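LAO/AO transport system kinase (Escherichia coli, PDB 2P67) belongs to the MeaB family of P-loop proteins and carries a helical C-terminal extension that packs against a second subunit. Local coordinates at residues Glu32-Pro36 and Arg37-Leu41; Leu280-Gln283 and Thr284-Glu287; Gly319-Gln322 and Leu323-Ile327. All coordinates share one frame; numbering follows the deposited sequence. Where two conformers were deposited one is given.

How the contacts relate
The three contacts follow one another along the chain, and each is local, formed within a single helix or at its start. Contact 1 lies where the loop after helix 21-32 enters helix 36-49. Contact 2 is in the middle of the long helix 267-294, about 22 Å from contact 1 between centres, and contact 3 is on the last helix, 316-328, its centre a further 22 Å from that of contact 2. The centres of contacts 1 and 3 are about 40 Å apart; contact 3 lies on the C-terminal helices that project from the P-loop domain. Contacts 2 and 3 both touch the second subunit: Gln283, Thr284 and Glu287 of one chain meet Leu320, Leu323 and Ser324 of the other, joining the dimer.

Contact 1 of 3, residues Glu32-Pro36 and Arg37-Leu41; sequences ESRHP and RHQAL
The start of helix 36-49 is built here, with His35 as N-cap and an ST turn at Ser33 just before it. The Ser33 hydroxyl OG lies 2.6 Å from His38 ND1, a short hydrogen bond that meets the imidazole at its edge, in the ring plane; either atom could be the donor. The same OG accepts from His35 N at 3.2 Å, which makes the ST turn, and a small hydroxyl residue suits this spot because it can serve both partners across the bend. Ser33 OG stands anti to the backbone N (chi1 -180°), and this turns it toward His38. The two imidazoles form an edge-to-face pair, centroids 4.8 Å apart and planes at 69°, with His35 CD2 placed over the centre of the His38 ring. Pro36, with no N-H to leave unpaired, fits the first turn, and His35 O takes the hydrogen bond of Gln39 N at 2.9 Å. His38 also packs on Leu30 of helix 21-32. The His35 ring runs beside the Arg37 chain, His35 CD2 to Arg37 CB 3.6 Å, and one water bridges His35 NE2 and Arg37 NE, accepting from NE at 3.2 Å.

Contact 2 of 3, residues Leu280-Gln283 and Thr284-Glu287; sequences LRKQ and TEEE
Arg281 and Glu285 are joined by a salt bridge one turn apart, Arg281 NE to Glu285 OE2 2.7 Å. The arginine has CG anti to its backbone nitrogen and then bends at chi2 (56°), which turns the chain toward the next turn of the helix and brings NE, rather than the terminal nitrogens, to the acid. Glu285 comes to meet it with an extended chain, and the guanidinium and carboxylate planes stand 76° apart. OE2 is met on its anti side, well out of the carboxylate plane. A water that accepts from Arg281 NH2 and donates to the same OE2 closes a second link between the two groups.

Lys282, in the conformer given of two, bends in the same way at chi2, carrying its aliphatic chain across Glu286, with Lys282 CG 3.4 Å from Glu286 OE2. The opposite charges of the pair are near each other but beyond a salt bridge.

Thr284 suits the buried side because its hydroxyl is spent on the backbone: OG1 donates to Leu280 O at 2.7 Å, while Thr284 N reaches the same oxygen at 3.0 Å from the opposite face of the carbonyl plane. Leu280 and Thr284 pack on Leu306 and Leu323 of the second subunit, and Phe293 of that subunit makes a cation-pi contact with Arg281. The i to i+4 salt bridge and the threonine hydroxyl bonded to the backbone are typical of a long helix, here one lying at a subunit interface.

Contact 3 of 3, residues Gly319-Gln322 and Leu323-Ile327; sequences GLRQ and LSEFI
Leu320 O accepts from Ser324 N at 2.9 Å, the regular i to i+4 bond of helix 316-328, the last of the chain, which packs against the preceding helix 296-310. Ser324 OG also lies 3.2 Å from Leu320 O, but whether its proton goes there is unsettled, since Glu287 OE2 of the second subunit is within reach in a weak bond. A small hydroxyl suits this place, as it can turn to its own backbone or to the neighbouring subunit's carboxylate.

The adjacent face carries Leu323, Gln322 and Phe326. Leu323, buried, has CG 3.4 Å from Gly319 O, and its branch packs on Tyr301 and Tyr302 of helix 296-310 and on Thr284 of the second subunit. Gln322 stands with CG between the backbone N and the carbonyl carbon (chi1 72°), an unusual choice in a helix, and its NE2 is hydrogen-bonded to Thr305 OG1 of helix 296-310. Phe326 stacks its ring with that of Tyr301, one of the contacts between the two helices.

On the more exposed side Arg321 and Glu325 run side by side, pointing the same way, with guanidinium and carboxylate planes 67° apart. Arg321 NE stays 4.4 Å from Glu325 OE2, beyond a salt bridge; Arg321 NH2 is hydrogen-bonded to Thr318 OG1, and Arg321 packs on Thr43 of the second subunit. The carboxylate lies along the arginine's aliphatic part, Glu325 OE2 being 3.9 Å from Arg321 CG.

Contact 1 of 3, residues Glu32-Pro36 and Arg37-Leu41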
loop_
_atom_site.group_PDB
_atom_site.type_symbol
_atom_site.label_atom_id
_atom_site.label_comp_id
_atom_site.label_asym_id
_atom_site.label_seq_id
_atom_site.Cartn_x
_atom_site.Cartn_y
_atom_site.Cartn_z
ATOM N N GLU A 32 -20.963 22.436 -5.689
ATOM C CA GLU A 32 -20.428 22.738 -4.355
ATOM C C GLU A 32 -21.466 23.169 -3.300
ATOM O O GLU A 32 -21.134 23.330 -2.112
ATOM C CB GLU A 32 -19.352 23.805 -4.472
ATOM C CG GLU A 32 -18.121 23.355 -5.225
ATOM C CD GLU A 32 -17.076 24.441 -5.267
ATOM O OE1 GLU A 32 -17.462 25.610 -5.507
ATOM O OE2 GLU A 32 -15.875 24.127 -5.047
ATOM N N SER A 33 -22.706 23.388 -3.727
ATOM C CA SER A 33 -23.767 23.778 -2.805
ATOM C C SER A 33 -24.251 22.603 -1.962
ATOM O O SER A 33 -24.393 21.492 -2.456
ATOM C CB SER A 33 -24.945 24.370 -3.566
ATOM O OG SER A 33 -25.974 24.760 -2.669
ATOM N N ARG A 34 -24.500 22.870 -0.683
ATOM C CA ARG A 34 -25.048 21.866 0.234
ATOM C C ARG A 34 -26.576 21.963 0.378
ATOM O O ARG A 34 -27.201 21.170 1.078
ATOM C CB ARG A 34 -24.353 21.962 1.597
ATOM C CG ARG A 34 -22.887 21.530 1.542
ATOM C CD ARG A 34 -22.285 21.423 2.932
ATOM N NE ARG A 34 -22.118 22.736 3.542
ATOM C CZ ARG A 34 -21.030 23.493 3.411
ATOM N NH1 ARG A 34 -19.993 23.074 2.690
ATOM N NH2 ARG A 34 -20.978 24.671 4.013
ATOM N N HIS A 35 -27.171 22.939 -0.296
ATOM C CA HIS A 35 -28.624 23.038 -0.365
ATOM C C HIS A 35 -29.192 21.776 -1.020
ATOM O O HIS A 35 -28.816 21.438 -2.150
ATOM C CB HIS A 35 -29.028 24.282 -1.150
ATOM C CG HIS A 35 -30.493 24.587 -1.099
ATOM N ND1 HIS A 35 -31.193 24.694 0.086
ATOM C CD2 HIS A 35 -31.384 24.837 -2.088
ATOM C CE1 HIS A 35 -32.454 24.981 -0.180
ATOM N NE2 HIS A 35 -32.596 25.081 -1.490
ATOM N N PRO A 36 -30.067 21.049 -0.290
ATOM C CA PRO A 36 -30.609 19.767 -0.753
ATOM C C PRO A 36 -31.149 19.777 -2.179
ATOM O O PRO A 36 -30.991 18.790 -2.893
ATOM C CB PRO A 36 -31.702 19.461 0.276
ATOM C CG PRO A 36 -31.158 20.062 1.549
ATOM C CD PRO A 36 -30.545 21.381 1.072
ATOM N N ARG A 37 -31.757 20.886 -2.597
ATOM C CA ARG A 37 -32.289 21.017 -3.951
ATOM C C ARG A 37 -31.176 21.015 -4.998
ATOM O O ARG A 37 -31.293 20.383 -6.061
ATOM C CB ARG A 37 -33.091 22.312 -4.070
ATOM C CG ARG A 37 -33.716 22.505 -5.441
ATOM C CD ARG A 37 -34.333 23.884 -5.562
ATOM N NE ARG A 37 -35.529 24.050 -4.739
ATOM C CZ ARG A 37 -36.731 23.565 -5.051
ATOM N NH1 ARG A 37 -37.758 23.787 -4.238
ATOM N NH2 ARG A 37 -36.908 22.857 -6.172
ATOM N N HIS A 38 -30.112 21.747 -4.680
ATOM C CA HIS A 38 -28.935 21.862 -5.532
ATOM C C HIS A 38 -28.227 20.510 -5.620
ATOM O O HIS A 38 -27.715 20.138 -6.675
ATOM C CB HIS A 38 -27.982 22.908 -4.961
ATOM C CG HIS A 38 -28.530 24.304 -4.962
ATOM N ND1 HIS A 38 -28.046 25.290 -4.131
ATOM C CD2 HIS A 38 -29.516 24.882 -5.694
ATOM C CE1 HIS A 38 -28.695 26.421 -4.361
ATOM N NE2 HIS A 38 -29.598 26.198 -5.299
ATOM N N GLN A 39 -28.200 19.780 -4.505
ATOM C CA GLN A 39 -27.608 18.433 -4.501
ATOM C C GLN A 39 -28.322 17.472 -5.459
ATOM O O GLN A 39 -27.664 16.705 -6.169
ATOM C CB GLN A 39 -27.521 17.874 -3.075
ATOM C CG GLN A 39 -26.471 18.581 -2.244
ATOM C CD GLN A 39 -26.532 18.226 -0.767
ATOM O OE1 GLN A 39 -27.580 17.832 -0.245
ATOM N NE2 GLN A 39 -25.408 18.393 -0.078
ATOM N N ALA A 40 -29.654 17.515 -5.509
ATOM C CA ALA A 40 -30.408 16.684 -6.481
ATOM C C ALA A 40 -30.266 17.117 -7.964
ATOM O O ALA A 40 -30.173 16.283 -8.883
ATOM C CB ALA A 40 -31.881 16.607 -6.090
ATOM N N LEU A 41 -30.278 18.420 -8.206
ATOM C CA LEU A 41 -30.044 18.915 -9.558
ATOM C C LEU A 41 -28.600 18.617 -10.009
ATOM O O LEU A 41 -28.353 18.319 -11.185
ATOM C CB LEU A 41 -30.331 20.407 -9.635
ATOM C CG LEU A 41 -30.224 21.046 -11.016
ATOM C CD1 LEU A 41 -31.265 20.467 -11.994
ATOM C CD2 LEU A 41 -30.340 22.560 -10.878
HETATM O O HOH W 1 -35.626 24.392 -1.531
#

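Contact 2 of 3, residues Leu280-Gln283 and Thr284-Glu287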
loop_
_atom_site.group_PDB
_atom_site.type_symbol
_atom_site.label_atom_id
_atom_site.label_comp_id
_atom_site.label_asym_id
_atom_site.label_seq_id
_atom_site.Cartn_x
_atom_site.Cartn_y
_atom_site.Cartn_z
ATOM N N LEU A 280 -14.970 3.594 -6.912
ATOM C CA LEU A 280 -16.280 3.054 -6.549
ATOM C C LEU A 280 -16.177 1.972 -5.459
ATOM O O LEU A 280 -16.923 1.992 -4.484
ATOM C CB LEU A 280 -16.980 2.476 -7.782
ATOM C CG LEU A 280 -17.730 3.462 -8.678
ATOM C CD1 LEU A 280 -18.030 2.840 -10.067
ATOM C CD2 LEU A 280 -19.006 3.897 -7.989
ATOM N N ARG A 281 -15.244 1.042 -5.632
ATOM C CA ARG A 281 -15.068 -0.062 -4.707
ATOM C C ARG A 281 -14.625 0.466 -3.342
ATOM O O ARG A 281 -15.233 0.136 -2.319
ATOM C CB ARG A 281 -14.052 -1.054 -5.283
ATOM C CG ARG A 281 -13.745 -2.279 -4.414
ATOM C CD ARG A 281 -14.996 -3.068 -4.067
ATOM N NE ARG A 281 -14.696 -4.305 -3.346
ATOM C CZ ARG A 281 -14.714 -5.518 -3.890
ATOM N NH1 ARG A 281 -15.017 -5.675 -5.182
ATOM N NH2 ARG A 281 -14.437 -6.577 -3.141
ATOM N N LYS A 282 -13.574 1.289 -3.329
ATOM C CA LYS A 282 -13.054 1.823 -2.073
ATOM C C LYS A 282 -14.096 2.671 -1.332
ATOM O O LYS A 282 -14.270 2.524 -0.122
ATOM C CB LYS A 282 -11.738 2.587 -2.282
ATOM C CG LYS A 282 -10.952 2.880 -0.986
ATOM C CD LYS A 282 -10.680 1.608 -0.170
ATOM C CE LYS A 282 -9.767 1.865 1.015
ATOM N NZ LYS A 282 -9.262 0.597 1.599
ATOM N N GLN A 283 -14.821 3.532 -2.045
ATOM C CA GLN A 283 -15.815 4.358 -1.362
ATOM C C GLN A 283 -16.981 3.541 -0.814
ATOM O O GLN A 283 -17.511 3.853 0.249
ATOM C CB GLN A 283 -16.314 5.502 -2.253
ATOM C CG GLN A 283 -15.230 6.504 -2.640
ATOM C CD GLN A 283 -14.578 7.199 -1.449
ATOM O OE1 GLN A 283 -13.431 6.918 -1.109
ATOM N NE2 GLN A 283 -15.304 8.116 -0.820
ATOM N N THR A 284 -17.359 2.488 -1.527
ATOM C CA THR A 284 -18.439 1.598 -1.094
ATOM C C THR A 284 -18.027 0.863 0.185
ATOM O O THR A 284 -18.764 0.857 1.183
ATOM C CB THR A 284 -18.801 0.588 -2.193
ATOM O OG1 THR A 284 -19.281 1.303 -3.338
ATOM C CG2 THR A 284 -19.881 -0.400 -1.716
ATOM N N GLU A 285 -16.835 0.271 0.149
ATOM C CA GLU A 285 -16.270 -0.382 1.330
ATOM C C GLU A 285 -16.151 0.571 2.516
ATOM O O GLU A 285 -16.532 0.220 3.633
ATOM C CB GLU A 285 -14.895 -0.962 1.014
ATOM C CG GLU A 285 -14.915 -2.180 0.112
ATOM C CD GLU A 285 -13.524 -2.639 -0.254
ATOM O OE1 GLU A 285 -12.542 -2.026 0.232
ATOM O OE2 GLU A 285 -13.402 -3.613 -1.022
ATOM N N GLU A 286 -15.625 1.770 2.267
ATOM C CA GLU A 286 -15.317 2.729 3.336
ATOM C C GLU A 286 -16.556 3.285 4.019
ATOM O O GLU A 286 -16.524 3.586 5.207
ATOM C CB GLU A 286 -14.428 3.869 2.836
ATOM C CG GLU A 286 -12.962 3.475 2.681
ATOM C CD GLU A 286 -12.043 4.660 2.373
ATOM O OE1 GLU A 286 -12.500 5.826 2.441
ATOM O OE2 GLU A 286 -10.852 4.421 2.057
ATOM N N GLU A 287 -17.646 3.417 3.267
ATOM C CA GLU A 287 -18.920 3.831 3.841
ATOM C C GLU A 287 -19.465 2.758 4.793
ATOM O O GLU A 287 -19.842 3.072 5.929
ATOM C CB GLU A 287 -19.929 4.164 2.738
ATOM C CG GLU A 287 -21.368 4.250 3.214
ATOM C CD GLU A 287 -22.163 5.362 2.550
ATOM O OE1 GLU A 287 -21.555 6.277 1.940
ATOM O OE2 GLU A 287 -23.410 5.324 2.659
HETATM O O HOH W 2 -14.165 -6.223 -0.265
HETATM O O HOH W 3 -11.838 -1.253 2.755
#

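Contact 3 of 3, residues Gly319-Gln322 and Leu323-Ile327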
loop_
_atom_site.group_PDB
_atom_site.type_symbol
_atom_site.label_atom_id
_atom_site.label_comp_id
_atom_site.label_asym_id
_atom_site.label_seq_id
_atom_site.Cartn_x
_atom_site.Cartn_y
_atom_site.Cartn_z
ATOM N N GLY A 319 -10.687 -12.959 19.944
ATOM C CA GLY A 319 -11.000 -11.555 19.692
ATOM C C GLY A 319 -11.813 -11.396 18.410
ATOM O O GLY A 319 -12.866 -10.731 18.393
ATOM N N LEU A 320 -11.336 -12.034 17.344
ATOM C CA LEU A 320 -11.990 -11.950 16.044
ATOM C C LEU A 320 -13.386 -12.564 16.067
ATOM O O LEU A 320 -14.344 -11.946 15.606
ATOM C CB LEU A 320 -11.128 -12.603 14.958
ATOM C CG LEU A 320 -11.666 -12.543 13.521
ATOM C CD1 LEU A 320 -11.704 -11.101 13.020
ATOM C CD2 LEU A 320 -10.827 -13.411 12.603
ATOM N N ARG A 321 -13.493 -13.784 16.596
ATOM C CA ARG A 321 -14.786 -14.479 16.676
ATOM C C ARG A 321 -15.856 -13.642 17.370
ATOM O O ARG A 321 -16.972 -13.509 16.873
ATOM C CB ARG A 321 -14.635 -15.835 17.369
ATOM C CG ARG A 321 -15.913 -16.676 17.385
ATOM C CD ARG A 321 -15.717 -17.982 18.134
ATOM N NE ARG A 321 -15.407 -17.779 19.553
ATOM C CZ ARG A 321 -14.211 -17.969 20.110
ATOM N NH1 ARG A 321 -13.167 -18.376 19.384
ATOM N NH2 ARG A 321 -14.059 -17.759 21.408
ATOM N N GLN A 322 -15.520 -13.075 18.523
ATOM C CA GLN A 322 -16.505 -12.321 19.276
ATOM C C GLN A 322 -16.862 -10.999 18.601
ATOM O O GLN A 322 -18.002 -10.548 18.694
ATOM C CB GLN A 322 -16.068 -12.123 20.723
ATOM C CG GLN A 322 -14.932 -11.158 20.954
ATOM C CD GLN A 322 -14.566 -11.083 22.422
ATOM O OE1 GLN A 322 -14.690 -12.070 23.154
ATOM N NE2 GLN A 322 -14.122 -9.910 22.865
ATOM N N LEU A 323 -15.906 -10.383 17.908
ATOM C CA LEU A 323 -16.248 -9.233 17.078
ATOM C C LEU A 323 -17.242 -9.627 15.980
ATOM O O LEU A 323 -18.222 -8.914 15.754
ATOM C CB LEU A 323 -14.997 -8.578 16.477
ATOM C CG LEU A 323 -14.202 -7.732 17.471
ATOM C CD1 LEU A 323 -12.809 -7.444 16.897
ATOM C CD2 LEU A 323 -14.964 -6.455 17.857
ATOM N N SER A 324 -17.001 -10.768 15.335
ATOM C CA SER A 324 -17.878 -11.277 14.273
ATOM C C SER A 324 -19.284 -11.552 14.791
ATOM O O SER A 324 -20.273 -11.174 14.166
ATOM C CB SER A 324 -17.311 -12.560 13.671
ATOM O OG SER A 324 -16.123 -12.305 12.950
ATOM N N GLU A 325 -19.364 -12.222 15.935
ATOM C CA GLU A 325 -20.648 -12.495 16.582
ATOM C C GLU A 325 -21.385 -11.207 16.942
ATOM O O GLU A 325 -22.594 -11.101 16.710
ATOM C CB GLU A 325 -20.453 -13.373 17.827
ATOM C CG GLU A 325 -19.968 -14.781 17.509
ATOM C CD GLU A 325 -19.742 -15.652 18.744
ATOM O OE1 GLU A 325 -19.716 -15.137 19.890
ATOM O OE2 GLU A 325 -19.576 -16.875 18.557
ATOM N N PHE A 326 -20.669 -10.234 17.511
ATOM C CA PHE A 326 -21.266 -8.938 17.823
ATOM C C PHE A 326 -21.865 -8.293 16.572
ATOM O O PHE A 326 -22.990 -7.780 16.615
ATOM C CB PHE A 326 -20.254 -7.997 18.475
ATOM C CG PHE A 326 -20.861 -6.720 18.998
ATOM C CD1 PHE A 326 -21.264 -6.617 20.333
ATOM C CD2 PHE A 326 -21.018 -5.612 18.162
ATOM C CE1 PHE A 326 -21.822 -5.437 20.819
ATOM C CE2 PHE A 326 -21.570 -4.422 18.644
ATOM C CZ PHE A 326 -21.974 -4.335 19.977
ATOM N N ILE A 327 -21.121 -8.340 15.465
ATOM C CA ILE A 327 -21.583 -7.779 14.188
ATOM C C ILE A 327 -22.820 -8.502 13.627
ATOM O O ILE A 327 -23.783 -7.843 13.226
ATOM C CB ILE A 327 -20.436 -7.701 13.146
ATOM C CG1 ILE A 327 -19.414 -6.648 13.578
ATOM C CG2 ILE A 327 -20.975 -7.387 11.740
ATOM C CD1 ILE A 327 -18.026 -6.914 13.092
#